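Local coordinates for 2-polyprenyl-6-methoxyphenol hydroxylase-like FAD-dependent oxidoreductase (Streptomyces sp. NRRL 11266, PDB 6UI5), which binds flavin-adenine dinucleotide and is probably an oxidoreductase of the FAD-dependent aromatic-ring hydroxylase type, at residues A[73-78]-A[339-344]; A[218-223]-A[288-293]; A[388-393]-A[480-485]. All blocks are in the same frame, centred on the assembly; numbering follows the deposited sequence.

Contacts 1 and 2 are buried in the FAD-binding part of the chain and adjoin one another: Ile342 of contact 1 packs on His289, Tyr290 and Tyr292 of contact 2, and Arg74 O probably accepts a hydrogen bond from Asn293 ND2. Contact 1 sets a hairpin phenylalanine against helix 325-346, close to the second subunit, whereas contact 2 joins a sheet strand to the loop that passes over the flavin. Contact 3 is only partly buried and lies in the C-terminal region, its centre about 43 Å from that of contact 2. None has a hydrogen bond across its segments; contact 3 adds an aromatic pair to aliphatic packing.

Contact 1. Residues A[73-78]-A[339-344]; sequences VRFADL and CMNIQA
Phe75 reaches helix 325-346 with the far end of its ring, and this one side chain carries the contact with Asn341 and Ala344. The apolar part is small: CZ of Phe75 lies 4.0 Å from CB of Ala344, which approaches the ring obliquely. A chi1 of -166° swings the ring away from the strand's own N and out to the helix surface.

The neighbouring touches are to polar atoms without hydrogen bonding. Phe75 CE1 is 3.8 Å from Asn341 OD1, and the ring and amide planes differ by 29°. The amide's own bonds lie elsewhere, ND2 donating to Leu337 O and Gln295 OE1 while OD1 receives Gln345 NE2. Gln345 also accepts from Ala76 N, so it links the hairpin to the helix just beside the phenylalanine.

Within 73-78 the backbone makes a type II' turn, closed by Phe75 N to Leu78 O and Leu78 N to Phe75 O, each 2.8 Å. This is a tight two-residue beta hairpin joining strands 69-75 and 78-80. Around it, Leu375 of helix 369-379 and Met362 of helix 352-365 also touch Phe75, and Met361 of the second subunit packs on both Phe75 and Ala344.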
loop_
_atom_site.group_PDB
_atom_site.type_symbol
_atom_site.label_atom_id
_atom_site.label_comp_id
_atom_site.label_asym_id
_atom_site.label_seq_id
_atom_site.Cartn_x
_atom_site.Cartn_y
_atom_site.Cartn_z
ATOM N N VAL A 73 -18.019 -0.341 -3.370
ATOM C CA VAL A 73 -17.203 0.306 -2.355
ATOM C C VAL A 73 -15.889 0.665 -3.020
ATOM O O VAL A 73 -15.158 -0.227 -3.471
ATOM C CB VAL A 73 -16.966 -0.619 -1.149
ATOM C CG1 VAL A 73 -15.909 -0.030 -0.262
ATOM C CG2 VAL A 73 -18.280 -0.890 -0.371
ATOM N N ARG A 74 -15.574 1.956 -3.083
ATOM C CA ARG A 74 -14.416 2.422 -3.826
ATOM C C ARG A 74 -13.277 2.789 -2.877
ATOM O O ARG A 74 -13.497 3.090 -1.708
ATOM C CB ARG A 74 -14.785 3.619 -4.720
ATOM C CG ARG A 74 -15.929 3.324 -5.701
ATOM C CD ARG A 74 -15.679 3.843 -7.129
ATOM N NE ARG A 74 -16.435 3.080 -8.134
ATOM C CZ ARG A 74 -15.899 2.204 -8.993
ATOM N NH1 ARG A 74 -14.586 1.982 -9.001
ATOM N NH2 ARG A 74 -16.676 1.555 -9.860
ATOM N N PHE A 75 -12.050 2.722 -3.379
ATOM C CA PHE A 75 -10.866 3.255 -2.704
ATOM C C PHE A 75 -10.286 4.296 -3.644
ATOM O O PHE A 75 -9.818 3.958 -4.739
ATOM C CB PHE A 75 -9.836 2.160 -2.398
ATOM C CG PHE A 75 -8.758 2.576 -1.404
ATOM C CD1 PHE A 75 -9.060 2.718 -0.039
ATOM C CD2 PHE A 75 -7.451 2.777 -1.816
ATOM C CE1 PHE A 75 -8.074 3.088 0.890
ATOM C CE2 PHE A 75 -6.447 3.149 -0.900
ATOM C CZ PHE A 75 -6.762 3.302 0.455
ATOM N N ALA A 76 -10.303 5.554 -3.225
ATOM C CA ALA A 76 -10.222 6.615 -4.218
ATOM C C ALA A 76 -11.249 6.286 -5.295
ATOM O O ALA A 76 -12.453 6.259 -5.017
ATOM C CB ALA A 76 -8.806 6.741 -4.802
ATOM N N ASP A 77 -10.783 5.961 -6.501
ATOM C CA ASP A 77 -11.664 5.628 -7.614
ATOM C C ASP A 77 -11.474 4.195 -8.086
ATOM O O ASP A 77 -11.937 3.845 -9.179
ATOM C CB ASP A 77 -11.452 6.603 -8.778
ATOM C CG ASP A 77 -10.058 6.517 -9.359
ATOM O OD1 ASP A 77 -9.123 7.075 -8.748
ATOM O OD2 ASP A 77 -9.898 5.887 -10.427
ATOM N N LEU A 78 -10.802 3.362 -7.297
ATOM C CA LEU A 78 -10.673 1.942 -7.586
ATOM C C LEU A 78 -11.784 1.160 -6.891
ATOM O O LEU A 78 -12.398 1.627 -5.931
ATOM C CB LEU A 78 -9.319 1.409 -7.120
ATOM C CG LEU A 78 -8.103 2.136 -7.676
ATOM C CD1 LEU A 78 -6.809 1.402 -7.299
ATOM C CD2 LEU A 78 -8.233 2.305 -9.187
ATOM N N CYS A 339 -8.223 8.490 9.370
ATOM C CA CYS A 339 -7.288 9.479 8.836
ATOM C C CYS A 339 -6.303 8.801 7.919
ATOM O O CYS A 339 -6.072 9.260 6.802
ATOM C CB CYS A 339 -6.549 10.231 9.954
ATOM S SG CYS A 339 -7.677 11.310 10.967
ATOM N N MET A 340 -5.780 7.648 8.336
ATOM C CA MET A 340 -4.682 7.048 7.588
ATOM C C MET A 340 -5.111 6.718 6.169
ATOM O O MET A 340 -4.480 7.162 5.203
ATOM C CB MET A 340 -4.178 5.801 8.300
ATOM C CG MET A 340 -3.175 5.008 7.472
ATOM S SD MET A 340 -3.414 3.302 7.874
ATOM C CE MET A 340 -5.118 3.105 7.375
ATOM N N ASN A 341 -6.235 6.007 6.022
ATOM C CA ASN A 341 -6.630 5.518 4.704
ATOM C C ASN A 341 -7.292 6.600 3.847
ATOM O O ASN A 341 -7.187 6.536 2.612
ATOM C CB ASN A 341 -7.540 4.284 4.836
ATOM C CG ASN A 341 -8.996 4.627 4.885
ATOM O OD1 ASN A 341 -9.621 4.875 3.842
ATOM N ND2 ASN A 341 -9.576 4.616 6.101
ATOM N N ILE A 342 -7.973 7.586 4.451
ATOM C CA ILE A 342 -8.388 8.751 3.658
ATOM C C ILE A 342 -7.167 9.381 3.005
ATOM O O ILE A 342 -7.109 9.547 1.783
ATOM C CB ILE A 342 -9.151 9.783 4.511
ATOM C CG1 ILE A 342 -10.433 9.199 5.125
ATOM C CG2 ILE A 342 -9.458 11.061 3.687
ATOM C CD1 ILE A 342 -11.471 8.843 4.146
ATOM N N GLN A 343 -6.152 9.702 3.811
ATOM C CA GLN A 343 -4.938 10.286 3.248
ATOM C C GLN A 343 -4.358 9.371 2.171
ATOM O O GLN A 343 -3.903 9.845 1.115
ATOM C CB GLN A 343 -3.917 10.539 4.361
ATOM C CG GLN A 343 -4.241 11.698 5.295
ATOM C CD GLN A 343 -4.325 13.054 4.588
ATOM O OE1 GLN A 343 -5.262 13.336 3.823
ATOM N NE2 GLN A 343 -3.321 13.896 4.834
ATOM N N ALA A 344 -4.415 8.044 2.404
ATOM C CA ALA A 344 -3.929 7.098 1.405
ATOM C C ALA A 344 -4.762 7.173 0.138
ATOM O O ALA A 344 -4.216 7.133 -0.964
ATOM C CB ALA A 344 -3.933 5.660 1.948
#

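Contact 2. Residues A[218-223]-A[288-293]; sequences RVFSAE and VHYPYN. With FAD (flavin-adenine dinucleotide), chain C.
The Phe220 ring meets two partners at its edge, near its plane: the hydroxyl of Tyr290 and the methyl carbon C7M of FAD. Phe220 CE2 stands 3.5 Å from Tyr290 OH, and CE1 lies 3.8 Å from C7M, so the phenyl bridges loop and flavin. The ring of Tyr264 also meets that of Phe220, their planes about 15° apart. Tyr290 in turn has Ala222 CB at its edge, 3.5 Å from Tyr290 OH, and Tyr292 CG at its edge in the ring plane. One face of Tyr292 is covered by Tyr290 CE2, which sits 3.5 Å above the plane over the ring centre.

Both Phe220 and Tyr290 carry CG anti to the backbone N (chi1 179° and -179°); the extended side chains approach from strand and loop and cross obliquely. The tyrosine thus rests its hydroxyl end between Phe220 and Ala222, two residues on the same side of the strand.

Next along the loop, Pro291 turns its ring onto the isoalloxazine, with CB above the flavin plane and 3.4 Å from FAD N5. A fairly straight bond from His289 ND1 to Tyr290 O (3.0 Å) ties the loop to itself; the donor stands above the carbonyl plane.

Phe220 and Pro291 are both part of the FAD pocket. Strand 216-225 pairs with strands 176-185 and 206-211, and Val177 of strand 176-185 touches Ala222 and Tyr290 alike. Pro291 also packs on Ile266 of strand 257-271, whereas helix 325-346 lies against the loop through Ile342, and through Gln345, which touches Tyr292.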
loop_
_atom_site.group_PDB
_atom_site.type_symbol
_atom_site.label_atom_id
_atom_site.label_comp_id
_atom_site.label_asym_id
_atom_site.label_seq_id
_atom_site.Cartn_x
_atom_site.Cartn_y
_atom_site.Cartn_z
ATOM N N ARG A 218 -27.840 19.467 -4.815
ATOM C CA ARG A 218 -26.677 19.559 -3.943
ATOM C C ARG A 218 -25.421 19.530 -4.796
ATOM O O ARG A 218 -25.346 18.796 -5.788
ATOM C CB ARG A 218 -26.650 18.426 -2.919
ATOM C CG ARG A 218 -25.404 18.391 -2.059
ATOM C CD ARG A 218 -25.713 17.657 -0.792
ATOM N NE ARG A 218 -26.715 18.382 -0.041
ATOM C CZ ARG A 218 -27.442 17.876 0.945
ATOM N NH1 ARG A 218 -27.291 16.604 1.331
ATOM N NH2 ARG A 218 -28.315 18.670 1.560
ATOM N N VAL A 219 -24.449 20.365 -4.430
ATOM C CA VAL A 219 -23.264 20.592 -5.249
ATOM C C VAL A 219 -22.027 20.491 -4.369
ATOM O O VAL A 219 -22.012 20.997 -3.241
ATOM C CB VAL A 219 -23.323 21.954 -5.959
ATOM C CG1 VAL A 219 -24.581 22.023 -6.783
ATOM C CG2 VAL A 219 -23.318 23.095 -4.949
ATOM N N PHE A 220 -20.999 19.812 -4.871
ATOM C CA PHE A 220 -19.770 19.616 -4.118
ATOM C C PHE A 220 -18.580 19.771 -5.046
ATOM O O PHE A 220 -18.559 19.196 -6.137
ATOM C CB PHE A 220 -19.736 18.240 -3.449
ATOM C CG PHE A 220 -18.488 17.984 -2.676
ATOM C CD1 PHE A 220 -18.360 18.429 -1.365
ATOM C CD2 PHE A 220 -17.427 17.312 -3.262
ATOM C CE1 PHE A 220 -17.198 18.206 -0.648
ATOM C CE2 PHE A 220 -16.271 17.080 -2.557
ATOM C CZ PHE A 220 -16.154 17.532 -1.247
ATOM N N SER A 221 -17.593 20.539 -4.608
ATOM C CA SER A 221 -16.354 20.702 -5.351
ATOM C C SER A 221 -15.171 20.438 -4.431
ATOM O O SER A 221 -15.200 20.766 -3.242
ATOM C CB SER A 221 -16.235 22.115 -5.936
ATOM O OG SER A 221 -16.160 23.053 -4.875
ATOM N N ALA A 222 -14.111 19.882 -5.002
ATOM C CA ALA A 222 -12.911 19.530 -4.248
ATOM C C ALA A 222 -11.700 19.780 -5.131
ATOM O O ALA A 222 -11.545 19.139 -6.176
ATOM C CB ALA A 222 -12.947 18.073 -3.798
ATOM N N GLU A 223 -10.843 20.704 -4.717
ATOM C CA GLU A 223 -9.770 21.187 -5.567
ATOM C C GLU A 223 -8.441 21.048 -4.842
ATOM O O GLU A 223 -8.349 21.311 -3.641
ATOM C CB GLU A 223 -10.029 22.648 -5.990
ATOM C CG GLU A 223 -11.037 22.750 -7.126
ATOM C CD GLU A 223 -11.285 24.185 -7.604
ATOM O OE1 GLU A 223 -12.154 24.881 -7.023
ATOM O OE2 GLU A 223 -10.606 24.623 -8.565
ATOM N N VAL A 288 -10.731 14.406 11.954
ATOM C CA VAL A 288 -11.273 14.977 10.719
ATOM C C VAL A 288 -10.327 14.644 9.576
ATOM O O VAL A 288 -9.135 14.402 9.784
ATOM C CB VAL A 288 -11.439 16.516 10.774
ATOM C CG1 VAL A 288 -12.471 16.922 11.844
ATOM C CG2 VAL A 288 -10.097 17.151 11.019
ATOM N N HIS A 289 -10.856 14.685 8.351
ATOM C CA HIS A 289 -10.151 14.201 7.166
ATOM C C HIS A 289 -11.075 14.462 5.990
ATOM O O HIS A 289 -12.222 14.877 6.171
ATOM C CB HIS A 289 -9.820 12.712 7.264
ATOM C CG HIS A 289 -10.964 11.898 7.763
ATOM N ND1 HIS A 289 -12.113 11.704 7.026
ATOM C CD2 HIS A 289 -11.173 11.289 8.952
ATOM C CE1 HIS A 289 -12.968 10.980 7.729
ATOM N NE2 HIS A 289 -12.423 10.716 8.902
ATOM N N TYR A 290 -10.569 14.203 4.791
ATOM C CA TYR A 290 -11.387 14.368 3.604
ATOM C C TYR A 290 -12.580 13.414 3.660
ATOM O O TYR A 290 -12.452 12.260 4.112
ATOM C CB TYR A 290 -10.573 14.125 2.334
ATOM C CG TYR A 290 -11.350 14.311 1.062
ATOM C CD1 TYR A 290 -11.572 15.580 0.559
ATOM C CD2 TYR A 290 -11.858 13.233 0.360
ATOM C CE1 TYR A 290 -12.288 15.775 -0.603
ATOM C CE2 TYR A 290 -12.567 13.413 -0.816
ATOM C CZ TYR A 290 -12.784 14.689 -1.292
ATOM O OH TYR A 290 -13.503 14.899 -2.455
ATOM N N PRO A 291 -13.758 13.870 3.230
ATOM C CA PRO A 291 -14.968 13.029 3.299
ATOM C C PRO A 291 -15.013 11.952 2.207
ATOM O O PRO A 291 -15.302 12.230 1.043
ATOM C CB PRO A 291 -16.133 14.034 3.098
ATOM C CG PRO A 291 -15.464 15.324 2.614
ATOM C CD PRO A 291 -14.053 15.320 3.133
ATOM N N TYR A 292 -14.743 10.725 2.599
ATOM C CA TYR A 292 -14.773 9.575 1.708
ATOM C C TYR A 292 -15.546 8.447 2.375
ATOM O O TYR A 292 -15.506 8.301 3.603
ATOM C CB TYR A 292 -13.369 9.086 1.389
ATOM C CG TYR A 292 -12.789 9.502 0.068
ATOM C CD1 TYR A 292 -13.543 9.452 -1.096
ATOM C CD2 TYR A 292 -11.452 9.895 -0.022
ATOM C CE1 TYR A 292 -12.987 9.802 -2.311
ATOM C CE2 TYR A 292 -10.895 10.254 -1.226
ATOM C CZ TYR A 292 -11.664 10.201 -2.365
ATOM O OH TYR A 292 -11.112 10.545 -3.570
ATOM N N ASN A 293 -16.287 7.676 1.564
ATOM C CA ASN A 293 -16.963 6.433 1.953
ATOM C C ASN A 293 -17.924 6.616 3.113
ATOM O O ASN A 293 -18.447 5.632 3.632
ATOM C CB ASN A 293 -15.949 5.350 2.318
ATOM C CG ASN A 293 -14.814 5.268 1.326
ATOM O OD1 ASN A 293 -13.714 5.731 1.597
ATOM N ND2 ASN A 293 -15.079 4.679 0.167
HETATM P PA FAD C . -20.351 18.672 13.485
HETATM O O1A FAD C . -21.179 18.087 12.363
HETATM O O2A FAD C . -19.385 19.683 12.892
HETATM O O5B FAD C . -21.317 19.236 14.709
HETATM C C5B FAD C . -20.748 19.989 15.768
HETATM C C4B FAD C . -21.874 20.864 16.409
HETATM O O4B FAD C . -21.489 21.489 17.494
HETATM C C3B FAD C . -22.290 21.986 15.427
HETATM O O3B FAD C . -23.643 22.121 15.477
HETATM C C2B FAD C . -21.596 23.244 15.985
HETATM O O2B FAD C . -22.288 24.432 15.421
HETATM C C1B FAD C . -21.800 23.092 17.265
HETATM N N9A FAD C . -20.880 23.779 18.150
HETATM C C8A FAD C . -19.564 24.008 17.938
HETATM N N7A FAD C . -19.065 24.610 19.039
HETATM C C5A FAD C . -20.071 24.730 19.938
HETATM C C6A FAD C . -20.128 25.259 21.222
HETATM N N6A FAD C . -19.243 25.905 22.180
HETATM N N1A FAD C . -21.276 25.262 21.905
HETATM C C2A FAD C . -22.393 24.735 21.357
HETATM N N3A FAD C . -22.333 24.202 20.103
HETATM C C4A FAD C . -21.182 24.201 19.395
HETATM N N1 FAD C . -19.915 13.085 6.016
HETATM C C2 FAD C . -20.268 11.827 5.296
HETATM O O2 FAD C . -20.568 10.839 5.883
HETATM N N3 FAD C . -20.245 11.824 3.806
HETATM C C4 FAD C . -19.882 13.049 3.090
HETATM O O4 FAD C . -19.856 13.079 1.906
HETATM C C4X FAD C . -19.528 14.302 3.851
HETATM N N5 FAD C . -19.172 15.474 3.086
HETATM C C5X FAD C . -18.805 16.718 3.807
HETATM C C6 FAD C . -18.457 17.844 3.057
HETATM C C7 FAD C . -18.116 19.026 3.704
HETATM C C7M FAD C . -17.787 20.065 2.641
HETATM C C8 FAD C . -18.118 19.114 5.105
HETATM C C8M FAD C . -17.732 20.461 5.729
HETATM C C9 FAD C . -18.466 17.982 5.863
HETATM C C9A FAD C . -18.810 16.768 5.224
HETATM N N10 FAD C . -19.176 15.537 6.023
HETATM C C10 FAD C . -19.543 14.320 5.305
HETATM C "C1'" FAD C . -19.210 15.630 7.497
HETATM C "C2'" FAD C . -18.351 14.670 8.339
HETATM O "O2'" FAD C . -18.945 13.434 8.480
HETATM C "C3'" FAD C . -18.246 15.184 9.774
HETATM O "O3'" FAD C . -17.249 14.436 10.396
HETATM C "C4'" FAD C . -19.512 15.018 10.640
HETATM O "O4'" FAD C . -20.642 15.674 10.140
HETATM C "C5'" FAD C . -19.131 15.688 11.965
HETATM O "O5'" FAD C . -19.986 15.287 12.998
HETATM P P FAD C . -19.852 15.961 14.501
HETATM O O1P FAD C . -21.191 15.873 15.195
HETATM O O2P FAD C . -18.723 15.394 15.340
HETATM O O3P FAD C . -19.407 17.528 14.218
#

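Contact 3. Residues A[388-393]-A[480-485]; sequences IAYEGV and GGWGQD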
loop_
_atom_site.group_PDB
_atom_site.type_symbol
_atom_site.label_atom_id
_atom_site.label_comp_id
_atom_site.label_asym_id
_atom_site.label_seq_id
_atom_site.Cartn_x
_atom_site.Cartn_y
_atom_site.Cartn_z
ATOM N N ILE A 388 -9.810 -7.832 21.705
ATOM C CA ILE A 388 -10.427 -8.615 22.774
ATOM C C ILE A 388 -9.374 -9.594 23.273
ATOM O O ILE A 388 -8.933 -10.473 22.520
ATOM C CB ILE A 388 -11.687 -9.360 22.299
ATOM C CG1 ILE A 388 -12.774 -8.398 21.805
ATOM C CG2 ILE A 388 -12.210 -10.303 23.403
ATOM C CD1 ILE A 388 -13.604 -7.757 22.893
ATOM N N ALA A 389 -8.951 -9.435 24.526
ATOM C CA ALA A 389 -8.062 -10.393 25.175
ATOM C C ALA A 389 -8.358 -10.408 26.667
ATOM O O ALA A 389 -8.825 -9.419 27.234
ATOM C CB ALA A 389 -6.596 -10.056 24.947
ATOM N N TYR A 390 -8.084 -11.537 27.301
ATOM C CA TYR A 390 -8.362 -11.698 28.717
ATOM C C TYR A 390 -7.169 -12.354 29.383
ATOM O O TYR A 390 -6.432 -13.123 28.748
ATOM C CB TYR A 390 -9.637 -12.536 28.950
ATOM C CG TYR A 390 -10.857 -11.962 28.273
ATOM C CD1 TYR A 390 -11.453 -10.811 28.760
ATOM C CD2 TYR A 390 -11.402 -12.561 27.138
ATOM C CE1 TYR A 390 -12.558 -10.276 28.153
ATOM C CE2 TYR A 390 -12.510 -12.039 26.524
ATOM C CZ TYR A 390 -13.086 -10.877 27.034
ATOM O OH TYR A 390 -14.204 -10.296 26.456
ATOM N N GLU A 391 -6.963 -12.035 30.659
ATOM C CA GLU A 391 -5.871 -12.666 31.384
ATOM C C GLU A 391 -6.128 -14.162 31.502
ATOM O O GLU A 391 -7.265 -14.600 31.715
ATOM C CB GLU A 391 -5.703 -12.047 32.776
ATOM C CG GLU A 391 -4.600 -10.966 32.902
ATOM C CD GLU A 391 -3.312 -11.265 32.101
ATOM O OE1 GLU A 391 -2.957 -12.447 31.891
ATOM O OE2 GLU A 391 -2.640 -10.302 31.675
ATOM N N GLY A 392 -5.076 -14.956 31.307
ATOM C CA GLY A 392 -5.220 -16.395 31.440
ATOM C C GLY A 392 -5.574 -17.092 30.151
ATOM O O GLY A 392 -4.914 -18.058 29.732
ATOM N N VAL A 393 -6.649 -16.615 29.530
ATOM C CA VAL A 393 -7.094 -17.093 28.218
ATOM C C VAL A 393 -5.949 -16.910 27.227
ATOM O O VAL A 393 -5.350 -15.816 27.167
ATOM C CB VAL A 393 -8.352 -16.331 27.746
ATOM C CG1 VAL A 393 -8.728 -16.771 26.325
ATOM C CG2 VAL A 393 -9.497 -16.571 28.706
ATOM N N GLY A 480 -14.664 -21.082 18.819
ATOM C CA GLY A 480 -13.288 -21.493 19.006
ATOM C C GLY A 480 -13.238 -22.445 20.189
ATOM O O GLY A 480 -14.093 -23.329 20.320
ATOM N N GLY A 481 -12.276 -22.249 21.079
ATOM C CA GLY A 481 -12.124 -23.109 22.229
ATOM C C GLY A 481 -12.728 -22.602 23.514
ATOM O O GLY A 481 -12.593 -23.267 24.542
ATOM N N TRP A 482 -13.397 -21.449 23.492
ATOM C CA TRP A 482 -13.846 -20.831 24.734
ATOM C C TRP A 482 -15.150 -21.455 25.209
ATOM O O TRP A 482 -15.910 -22.043 24.434
ATOM C CB TRP A 482 -14.023 -19.297 24.557
ATOM C CG TRP A 482 -12.749 -18.601 24.257
ATOM C CD1 TRP A 482 -11.514 -19.179 24.123
ATOM C CD2 TRP A 482 -12.566 -17.205 24.017
ATOM N NE1 TRP A 482 -10.576 -18.220 23.827
ATOM C CE2 TRP A 482 -11.195 -17.004 23.753
ATOM C CE3 TRP A 482 -13.431 -16.096 24.007
ATOM C CZ2 TRP A 482 -10.663 -15.744 23.490
ATOM C CZ3 TRP A 482 -12.898 -14.843 23.740
ATOM C CH2 TRP A 482 -11.527 -14.677 23.485
ATOM N N GLY A 483 -15.420 -21.312 26.494
ATOM C CA GLY A 483 -16.579 -21.940 27.103
ATOM C C GLY A 483 -17.016 -21.155 28.282
ATOM O O GLY A 483 -16.825 -19.937 28.328
ATOM N N GLN A 484 -17.609 -21.848 29.257
ATOM C CA GLN A 484 -18.335 -21.154 30.309
ATOM C C GLN A 484 -17.409 -20.337 31.207
ATOM O O GLN A 484 -17.842 -19.325 31.777
ATOM C CB GLN A 484 -19.168 -22.152 31.110
ATOM C CG GLN A 484 -20.276 -21.517 31.946
ATOM C CD GLN A 484 -21.386 -20.877 31.092
ATOM O OE1 GLN A 484 -21.610 -21.280 29.953
ATOM N NE2 GLN A 484 -22.062 -19.891 31.641
ATOM N N ASP A 485 -16.136 -20.713 31.323
ATOM C CA ASP A 485 -15.275 -19.945 32.218
ATOM C C ASP A 485 -14.784 -18.657 31.555
ATOM O O ASP A 485 -14.705 -17.612 32.211
ATOM C CB ASP A 485 -14.091 -20.795 32.705
ATOM C CG ASP A 485 -13.224 -20.061 33.734
ATOM O OD1 ASP A 485 -13.728 -19.138 34.415
ATOM O OD2 ASP A 485 -12.025 -20.376 33.842
#
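Trp482, Tyr390 and Val393 form a partly buried aromatic and aliphatic cluster at the edge of a probably thioredoxin-like C-terminal domain, built on a mixed sheet of strands 430-434, 451-455, 465-468 and 474-477 with helix 484-495. The 388-393 loop, which leads up to this domain from helix 369-379, packs on the segment running into helix 484-495, and on that helix itself through Tyr390 and Val393.

The indole is the hub. Trp482 has CG anti to its carbonyl carbon (chi1 -64°), which directs the ring system at the 388-393 loop. Tyr390 meets it in an offset edge-to-face pair: the edge of the phenol ring is turned toward the indole face, with the centroid of the six-membered indole ring 6.0 Å from that of the phenol and the planes at 67°. The nearest atoms are Tyr390 CE2 and Trp482 CZ3, 4.0 Å apart. The phenol is held at its other end by a hydrogen bond from OH to Ala475 O, and its side chain also touches Thr489, Ala490 and Thr493 of helix 484-495. At the indole edge, Ile388 CG2 makes a looser apolar touch, 4.4 Å from Trp482 CH2.

Gly483 is the N-cap of the helix, and its N is bonded to the side chain of Glu486. Pro396 and Leu403 add further cover to the tryptophan. Val393 crosses the indole at about a right angle, on the same side as Tyr390, and its CG1 comes within 3.4 Å of Trp482 NE1 and 3.6 Å of CE2 in that same ring.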